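Local coordinates for protein acetyl xylan esterase (Metagenome, PDB 6XYC) that hydrolyses ester decorations of xylan, acting as a bifunctional feruloyl and acetyl xylan esterase of the alpha/beta hydrolase fold, at residues Thr37-Ala41 with Asn109-Ser113; Lys40-Tyr46 with Phe114-Phe120; Ala130-Asn134 with Gly159-Asp163. All blocks are in the same frame, centred on the assembly; numbering follows the deposited sequence.

Contacts 1 and 2 share strand 39-45 and the residues Lys40 and Ala41. Contact 1 pairs the start of that strand with the short strand 110-111, its centre about 19 Å from the chain centre. It is partly buried and mixes two backbone bonds with polar side chains. Contact 2 continues with strand 114-120 in the core, about 13 Å away between centres, and joins mostly aliphatic side chains over a parallel ladder. Contact 3 is also buried but holds no strand pair. There one asparagine amide fastens the turn that follows helix 122-131 to the loop before strand 164-168. Contacts 2 and 3 meet where Asp163 OD1 lies 2.8 Å from Ile115 N, a probable hydrogen bond.

Contact 1. Residues Thr37-Ala41 with Asn109-Ser113; sequences TAYKA and NIDPS
The Tyr39 ring meets Asn109 O obliquely, with CD2 as its closest atom at 3.3 Å. Tyr39 and Ile110 form a short parallel bridge in the central sheet of the alpha/beta hydrolase fold. The Asp111 carboxylate has one face taken by its own turn. Ser113 N and Ser113 OG both reach OD2 from that face, well above the plane. The bond from Ser113 N to Asp111 OD2, 3.0 Å long, makes an Asx turn. It helps fix the rotation of the carboxylate where the chain turns a corner. Tyr39 N donates to Asn109 O at 2.9 Å, a bent bond of 133°. Asp111 N donates to Tyr39 O at 2.7 Å. The Tyr39 hydroxyl turns back to Lys36 N.

Lys40 and Asp111 run side by side, pointing the same way. Asp111 CG is anti to the backbone N (chi1 -180°), which sets OD1 beside the lysine chain. Lys40 CE touches Asp111 OD1 at 3.4 Å. NZ stays too far from OD1 for a salt bridge and bonds weakly to Ser283 O. On the face of Tyr39 and Ile110, Ala41 CB packs on Ile110 CG2 at 3.7 Å.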
loop_
_atom_site.group_PDB
_atom_site.type_symbol
_atom_site.label_atom_id
_atom_site.label_comp_id
_atom_site.label_asym_id
_atom_site.label_seq_id
_atom_site.Cartn_x
_atom_site.Cartn_y
_atom_site.Cartn_z
ATOM N N THR A 37 9.883 -15.604 -19.152
ATOM C CA THR A 37 10.847 -14.615 -19.627
ATOM C C THR A 37 10.865 -13.386 -18.725
ATOM O O THR A 37 11.927 -12.954 -18.264
ATOM C CB THR A 37 10.520 -14.220 -21.068
ATOM O OG1 THR A 37 9.117 -13.952 -21.185
ATOM C CG2 THR A 37 10.900 -15.342 -22.026
ATOM N N ALA A 38 9.695 -12.806 -18.467
ATOM C CA ALA A 38 9.570 -11.670 -17.565
ATOM C C ALA A 38 8.300 -11.848 -16.750
ATOM O O ALA A 38 7.447 -12.686 -17.061
ATOM C CB ALA A 38 9.547 -10.339 -18.321
ATOM N N TYR A 39 8.167 -11.042 -15.701
ATOM C CA TYR A 39 7.037 -11.151 -14.786
ATOM C C TYR A 39 6.465 -9.777 -14.475
ATOM O O TYR A 39 7.204 -8.868 -14.085
ATOM C CB TYR A 39 7.449 -11.822 -13.472
ATOM C CG TYR A 39 8.150 -13.147 -13.631
ATOM C CD1 TYR A 39 7.428 -14.327 -13.717
ATOM C CD2 TYR A 39 9.537 -13.214 -13.688
ATOM C CE1 TYR A 39 8.064 -15.541 -13.854
ATOM C CE2 TYR A 39 10.180 -14.421 -13.829
ATOM C CZ TYR A 39 9.439 -15.576 -13.907
ATOM O OH TYR A 39 10.089 -16.772 -14.047
ATOM N N LYS A 40 5.152 -9.639 -14.628
ATOM C CA LYS A 40 4.453 -8.485 -14.080
ATOM C C LYS A 40 4.614 -8.467 -12.563
ATOM O O LYS A 40 4.785 -9.508 -11.922
ATOM C CB LYS A 40 2.973 -8.528 -14.471
ATOM C CG LYS A 40 2.736 -8.958 -15.917
ATOM C CD LYS A 40 2.061 -7.868 -16.754
ATOM C CE LYS A 40 2.118 -8.194 -18.240
ATOM N NZ LYS A 40 0.764 -8.377 -18.840
ATOM N N ALA A 41 4.576 -7.268 -11.985
ATOM C CA ALA A 41 5.032 -7.078 -10.617
ATOM C C ALA A 41 3.922 -6.572 -9.704
ATOM O O ALA A 41 3.054 -5.789 -10.110
ATOM C CB ALA A 41 6.216 -6.100 -10.560
ATOM N N ASN A 109 14.211 -9.281 -14.191
ATOM C CA ASN A 109 13.288 -10.026 -15.049
ATOM C C ASN A 109 11.842 -9.608 -14.813
ATOM O O ASN A 109 10.926 -10.430 -14.898
ATOM C CB ASN A 109 13.438 -11.536 -14.851
ATOM C CG ASN A 109 14.825 -12.027 -15.175
ATOM O OD1 ASN A 109 15.610 -11.337 -15.824
ATOM N ND2 ASN A 109 15.133 -13.238 -14.734
ATOM N N ILE A 110 11.631 -8.335 -14.502
ATOM C CA ILE A 110 10.302 -7.803 -14.231
ATOM C C ILE A 110 9.800 -7.080 -15.472
ATOM O O ILE A 110 10.548 -6.333 -16.117
ATOM C CB ILE A 110 10.314 -6.870 -13.003
ATOM C CG1 ILE A 110 10.490 -7.696 -11.726
ATOM C CG2 ILE A 110 9.028 -6.065 -12.954
ATOM C CD1 ILE A 110 10.879 -6.891 -10.518
ATOM N N ASP A 111 8.537 -7.328 -15.824
ATOM C CA ASP A 111 7.840 -6.645 -16.907
ATOM C C ASP A 111 7.213 -5.372 -16.352
ATOM O O ASP A 111 6.170 -5.440 -15.685
ATOM C CB ASP A 111 6.778 -7.569 -17.511
ATOM C CG ASP A 111 6.017 -6.924 -18.646
ATOM O OD1 ASP A 111 5.251 -7.640 -19.316
ATOM O OD2 ASP A 111 6.171 -5.708 -18.868
ATOM N N PRO A 112 7.801 -4.202 -16.595
ATOM C CA PRO A 112 7.292 -2.964 -15.988
ATOM C C PRO A 112 6.013 -2.426 -16.613
ATOM O O PRO A 112 5.600 -1.318 -16.260
ATOM C CB PRO A 112 8.451 -1.979 -16.205
ATOM C CG PRO A 112 9.067 -2.427 -17.502
ATOM C CD PRO A 112 8.925 -3.942 -17.521
ATOM N N SER A 113 5.378 -3.155 -17.538
ATOM C CA SER A 113 4.115 -2.699 -18.110
ATOM C C SER A 113 2.954 -2.831 -17.134
ATOM O O SER A 113 1.895 -2.246 -17.371
ATOM C CB SER A 113 3.804 -3.478 -19.389
ATOM O OG SER A 113 3.566 -4.850 -19.120
#

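Contact 2. Residues Lys40-Tyr46 with Phe114-Phe120; sequences KAIIIIY and FIGITGF
Ile43 and Ile117 sit in the tightly packed middle of two parallel strands, part of the central sheet of an alpha/beta hydrolase, with Ile43 CB against Ile117 CG1 at 4.0 Å. Ile43 N donates to Gly116 O at 2.8 Å in a nearly straight bond (172°). Thr118 N donates to Ile43 O, also at 2.8 Å. On the face of Ala41, Ile43 and Ile45, the branches interleave. Ile43 CD1 meets Ile115 CG2 at 3.8 Å, and Ile45 CD1 touches Ile117 CD1 at 4.0 Å as the two chains cross at a slant. On the other face Ile44 and Thr118 lie alongside and touch through their CG2 methyls at 3.6 Å. Gly116 carries no side chain there, and Ile42 CD1 packs 3.9 Å from its CA. The same CD1 meets the edge of the Phe114 ring.

The ends are more open or less well bonded. Partly exposed Lys40 crosses the Phe114 side chain at about a right angle, CD against CB, while its amino end leads away. At the far end the bond from Ile45 N to Thr118 O is weak, and so is that from Phe120 N to Ile45 O. Here Phe120 is partly exposed. With chi1 at 48° its ring turns back toward the Tyr46 backbone, whose CA makes a CH-pi contact over one face.

Gly119 fits the GxSxG pattern of a nucleophile elbow, which probably follows this strand with Ser121. Strand 73-77 flanks 39-45, and strand 164-168 flanks 114-120. Phe279 of helix 269-284 covers Ile42, Phe114 and Thr118.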
loop_
_atom_site.group_PDB
_atom_site.type_symbol
_atom_site.label_atom_id
_atom_site.label_comp_id
_atom_site.label_asym_id
_atom_site.label_seq_id
_atom_site.Cartn_x
_atom_site.Cartn_y
_atom_site.Cartn_z
ATOM N N LYS A 40 5.152 -9.639 -14.628
ATOM C CA LYS A 40 4.453 -8.485 -14.080
ATOM C C LYS A 40 4.614 -8.467 -12.563
ATOM O O LYS A 40 4.785 -9.508 -11.922
ATOM C CB LYS A 40 2.973 -8.528 -14.471
ATOM C CG LYS A 40 2.736 -8.958 -15.917
ATOM C CD LYS A 40 2.061 -7.868 -16.754
ATOM C CE LYS A 40 2.118 -8.194 -18.240
ATOM N NZ LYS A 40 0.764 -8.377 -18.840
ATOM N N ALA A 41 4.576 -7.268 -11.985
ATOM C CA ALA A 41 5.032 -7.078 -10.617
ATOM C C ALA A 41 3.922 -6.572 -9.704
ATOM O O ALA A 41 3.054 -5.789 -10.110
ATOM C CB ALA A 41 6.216 -6.100 -10.560
ATOM N N ILE A 42 3.973 -7.027 -8.450
ATOM C CA ILE A 42 3.091 -6.548 -7.389
ATOM C C ILE A 42 3.963 -6.118 -6.216
ATOM O O ILE A 42 4.752 -6.922 -5.700
ATOM C CB ILE A 42 2.089 -7.619 -6.928
ATOM C CG1 ILE A 42 1.284 -8.160 -8.115
ATOM C CG2 ILE A 42 1.164 -7.046 -5.851
ATOM C CD1 ILE A 42 0.361 -7.153 -8.759
ATOM N N ILE A 43 3.815 -4.864 -5.790
ATOM C CA ILE A 43 4.474 -4.363 -4.588
ATOM C C ILE A 43 3.546 -4.588 -3.403
ATOM O O ILE A 43 2.352 -4.264 -3.461
ATOM C CB ILE A 43 4.832 -2.878 -4.738
ATOM C CG1 ILE A 43 5.928 -2.712 -5.797
ATOM C CG2 ILE A 43 5.288 -2.302 -3.404
ATOM C CD1 ILE A 43 6.137 -1.288 -6.254
ATOM N N ILE A 44 4.080 -5.163 -2.326
ATOM C CA ILE A 44 3.265 -5.441 -1.149
ATOM C C ILE A 44 3.858 -4.731 0.058
ATOM O O ILE A 44 5.079 -4.569 0.179
ATOM C CB ILE A 44 3.128 -6.956 -0.880
ATOM C CG1 ILE A 44 4.437 -7.567 -0.378
ATOM C CG2 ILE A 44 2.675 -7.684 -2.143
ATOM C CD1 ILE A 44 4.298 -9.031 0.043
ATOM N N ILE A 45 2.979 -4.326 0.974
ATOM C CA ILE A 45 3.367 -3.488 2.108
ATOM C C ILE A 45 2.684 -4.001 3.369
ATOM O O ILE A 45 1.452 -4.101 3.418
ATOM C CB ILE A 45 3.004 -2.005 1.891
ATOM C CG1 ILE A 45 3.450 -1.522 0.509
ATOM C CG2 ILE A 45 3.623 -1.146 3.008
ATOM C CD1 ILE A 45 2.929 -0.133 0.181
ATOM N N TYR A 46 3.476 -4.280 4.398
ATOM C CA TYR A 46 2.943 -4.783 5.657
ATOM C C TYR A 46 2.099 -3.722 6.355
ATOM O O TYR A 46 2.209 -2.519 6.090
ATOM C CB TYR A 46 4.080 -5.198 6.594
ATOM C CG TYR A 46 5.122 -4.114 6.802
ATOM C CD1 TYR A 46 6.334 -4.156 6.122
ATOM C CD2 TYR A 46 4.895 -3.037 7.659
ATOM C CE1 TYR A 46 7.286 -3.169 6.291
ATOM C CE2 TYR A 46 5.853 -2.046 7.842
ATOM C CZ TYR A 46 7.044 -2.114 7.146
ATOM O OH TYR A 46 7.999 -1.139 7.312
ATOM N N PHE A 114 3.130 -3.585 -16.049
ATOM C CA PHE A 114 2.135 -3.655 -14.988
ATOM C C PHE A 114 2.840 -3.727 -13.645
ATOM O O PHE A 114 3.604 -4.663 -13.389
ATOM C CB PHE A 114 1.213 -4.864 -15.159
ATOM C CG PHE A 114 0.100 -4.910 -14.156
ATOM C CD1 PHE A 114 -1.048 -4.158 -14.344
ATOM C CD2 PHE A 114 0.208 -5.682 -13.007
ATOM C CE1 PHE A 114 -2.072 -4.190 -13.422
ATOM C CE2 PHE A 114 -0.816 -5.718 -12.079
ATOM C CZ PHE A 114 -1.960 -4.973 -12.289
ATOM N N ILE A 115 2.586 -2.740 -12.792
ATOM C CA ILE A 115 3.054 -2.744 -11.409
ATOM C C ILE A 115 1.835 -2.452 -10.549
ATOM O O ILE A 115 1.400 -1.299 -10.449
ATOM C CB ILE A 115 4.163 -1.721 -11.153
ATOM C CG1 ILE A 115 5.347 -1.978 -12.085
ATOM C CG2 ILE A 115 4.617 -1.778 -9.701
ATOM C CD1 ILE A 115 6.508 -1.007 -11.905
ATOM N N GLY A 116 1.275 -3.489 -9.931
ATOM C CA GLY A 116 0.233 -3.307 -8.946
ATOM C C GLY A 116 0.807 -3.110 -7.559
ATOM O O GLY A 116 2.001 -3.289 -7.321
ATOM N N ILE A 117 -0.067 -2.736 -6.630
ATOM C CA ILE A 117 0.357 -2.473 -5.259
ATOM C C ILE A 117 -0.759 -2.899 -4.314
ATOM O O ILE A 117 -1.947 -2.725 -4.606
ATOM C CB ILE A 117 0.748 -0.991 -5.072
ATOM C CG1 ILE A 117 1.523 -0.804 -3.772
ATOM C CG2 ILE A 117 -0.480 -0.096 -5.103
ATOM C CD1 ILE A 117 2.275 0.510 -3.674
ATOM N N THR A 118 -0.368 -3.479 -3.180
ATOM C CA THR A 118 -1.322 -3.964 -2.196
ATOM C C THR A 118 -0.659 -3.947 -0.824
ATOM O O THR A 118 0.568 -4.005 -0.705
ATOM C CB THR A 118 -1.811 -5.385 -2.533
ATOM O OG1 THR A 118 -2.793 -5.810 -1.585
ATOM C CG2 THR A 118 -0.647 -6.371 -2.544
ATOM N N GLY A 119 -1.483 -3.843 0.206
ATOM C CA GLY A 119 -1.000 -3.850 1.575
ATOM C C GLY A 119 -2.175 -4.045 2.501
ATOM O O GLY A 119 -3.336 -3.909 2.093
ATOM N N PHE A 120 -1.881 -4.379 3.759
ATOM C CA PHE A 120 -2.938 -4.542 4.755
ATOM C C PHE A 120 -2.788 -3.526 5.889
ATOM O O PHE A 120 -1.668 -3.190 6.280
ATOM C CB PHE A 120 -2.998 -6.006 5.297
ATOM C CG PHE A 120 -1.672 -6.600 5.705
ATOM C CD1 PHE A 120 -0.828 -7.181 4.774
ATOM C CD2 PHE A 120 -1.304 -6.622 7.038
ATOM C CE1 PHE A 120 0.375 -7.729 5.162
ATOM C CE2 PHE A 120 -0.113 -7.177 7.425
ATOM C CZ PHE A 120 0.725 -7.730 6.489
#

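Contact 3. Residues Ala130-Asn134 with Gly159-Asp163; sequences AGVTN and GSHVD
The Asn134 side chain grips both backbone polar atoms of Val162, as the partner in a hydrogen-bonded antiparallel pair would. OD1 accepts from Val162 N at 2.9 Å. ND2 donates to Val162 O at 2.8 Å, in the plane of that carbonyl and close to its own amide plane. The two bonds fix the rotation of the amide and settle which end is oxygen. In this alpha/beta hydrolase they tie the turn that follows helix 122-131, itself next after the probable nucleophile elbow, to the loop leading into strand 164-168.

Asn134 CG is beside its backbone N (chi1 -81°), and this carries the amide to the loop. OD1 also rests 3.1 Å from His161 CA. The amide plane stands nearly at right angles to the imidazole of His161, with ND2 near the ring's edge. His161 NE2 in turn donates to Asp163 OD2.

Beside the two bonds the contact is apolar. Val162 CG2 packs 3.8 Å from Gly131 CA and more loosely on Ala130. Val162 also touches Ile98 of helix 89-103, and its CG1 packs on Ile117 of strand 114-120. Arg102 bonds to the carbonyl oxygens of Gly159 and His161. A water lies between the segments, 3.0 Å from Asn134 OD1 and 2.7 Å from Ser160 O.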
loop_
_atom_site.group_PDB
_atom_site.type_symbol
_atom_site.label_atom_id
_atom_site.label_comp_id
_atom_site.label_asym_id
_atom_site.label_seq_id
_atom_site.Cartn_x
_atom_site.Cartn_y
_atom_site.Cartn_z
ATOM N N ALA A 130 -0.795 5.720 -2.785
ATOM C CA ALA A 130 -0.095 5.703 -4.066
ATOM C C ALA A 130 -1.086 5.726 -5.223
ATOM O O ALA A 130 -0.883 6.438 -6.215
ATOM C CB ALA A 130 0.807 4.469 -4.158
ATOM N N GLY A 131 -2.176 4.973 -5.099
ATOM C CA GLY A 131 -3.167 4.852 -6.151
ATOM C C GLY A 131 -4.011 6.085 -6.373
ATOM O O GLY A 131 -4.691 6.160 -7.404
ATOM N N VAL A 132 -4.009 7.037 -5.440
ATOM C CA VAL A 132 -4.702 8.306 -5.644
ATOM C C VAL A 132 -3.741 9.445 -5.930
ATOM O O VAL A 132 -4.180 10.593 -6.037
ATOM C CB VAL A 132 -5.603 8.670 -4.449
ATOM C CG1 VAL A 132 -6.675 7.592 -4.239
ATOM C CG2 VAL A 132 -4.782 8.885 -3.194
ATOM N N THR A 133 -2.436 9.171 -6.066
ATOM C CA THR A 133 -1.470 10.230 -6.337
ATOM C C THR A 133 -0.551 9.879 -7.503
ATOM O O THR A 133 0.581 10.360 -7.572
ATOM C CB THR A 133 -0.651 10.556 -5.087
ATOM O OG1 THR A 133 0.016 9.382 -4.618
ATOM C CG2 THR A 133 -1.541 11.105 -3.978
ATOM N N ASN A 134 -1.015 9.038 -8.426
ATOM C CA ASN A 134 -0.307 8.870 -9.690
ATOM C C ASN A 134 -0.094 10.234 -10.337
ATOM O O ASN A 134 -1.057 10.961 -10.599
ATOM C CB ASN A 134 -1.094 7.960 -10.635
ATOM C CG ASN A 134 -0.894 6.477 -10.343
ATOM O OD1 ASN A 134 -0.084 6.092 -9.502
ATOM N ND2 ASN A 134 -1.632 5.634 -11.062
ATOM N N GLY A 159 9.053 7.141 -13.501
ATOM C CA GLY A 159 7.701 7.320 -13.011
ATOM C C GLY A 159 7.413 6.452 -11.800
ATOM O O GLY A 159 7.940 5.345 -11.648
ATOM N N SER A 160 6.536 6.962 -10.934
ATOM C CA SER A 160 6.195 6.300 -9.683
ATOM C C SER A 160 4.744 5.834 -9.643
ATOM O O SER A 160 4.224 5.539 -8.562
ATOM C CB SER A 160 6.473 7.230 -8.506
ATOM O OG SER A 160 5.629 8.370 -8.547
ATOM N N HIS A 161 4.087 5.745 -10.798
ATOM C CA HIS A 161 2.672 5.402 -10.855
ATOM C C HIS A 161 2.460 3.905 -10.649
ATOM O O HIS A 161 3.340 3.083 -10.926
ATOM C CB HIS A 161 2.079 5.844 -12.195
ATOM C CG HIS A 161 2.116 4.789 -13.255
ATOM N ND1 HIS A 161 3.174 4.647 -14.129
ATOM C CD2 HIS A 161 1.217 3.832 -13.591
ATOM C CE1 HIS A 161 2.926 3.645 -14.954
ATOM N NE2 HIS A 161 1.747 3.131 -14.645
ATOM N N VAL A 162 1.285 3.564 -10.122
ATOM C CA VAL A 162 0.850 2.185 -9.957
ATOM C C VAL A 162 -0.363 1.959 -10.847
ATOM O O VAL A 162 -1.125 2.887 -11.132
ATOM C CB VAL A 162 0.519 1.844 -8.486
ATOM C CG1 VAL A 162 1.786 1.833 -7.636
ATOM C CG2 VAL A 162 -0.502 2.823 -7.929
ATOM N N ASP A 163 -0.555 0.707 -11.267
ATOM C CA ASP A 163 -1.575 0.388 -12.260
ATOM C C ASP A 163 -2.857 -0.180 -11.667
ATOM O O ASP A 163 -3.891 -0.174 -12.350
ATOM C CB ASP A 163 -1.032 -0.607 -13.288
ATOM C CG ASP A 163 0.103 -0.038 -14.104
ATOM O OD1 ASP A 163 1.219 -0.586 -14.035
ATOM O OD2 ASP A 163 -0.118 0.960 -14.817
HETATM O O HOH W 1 1.936 6.065 -7.311
#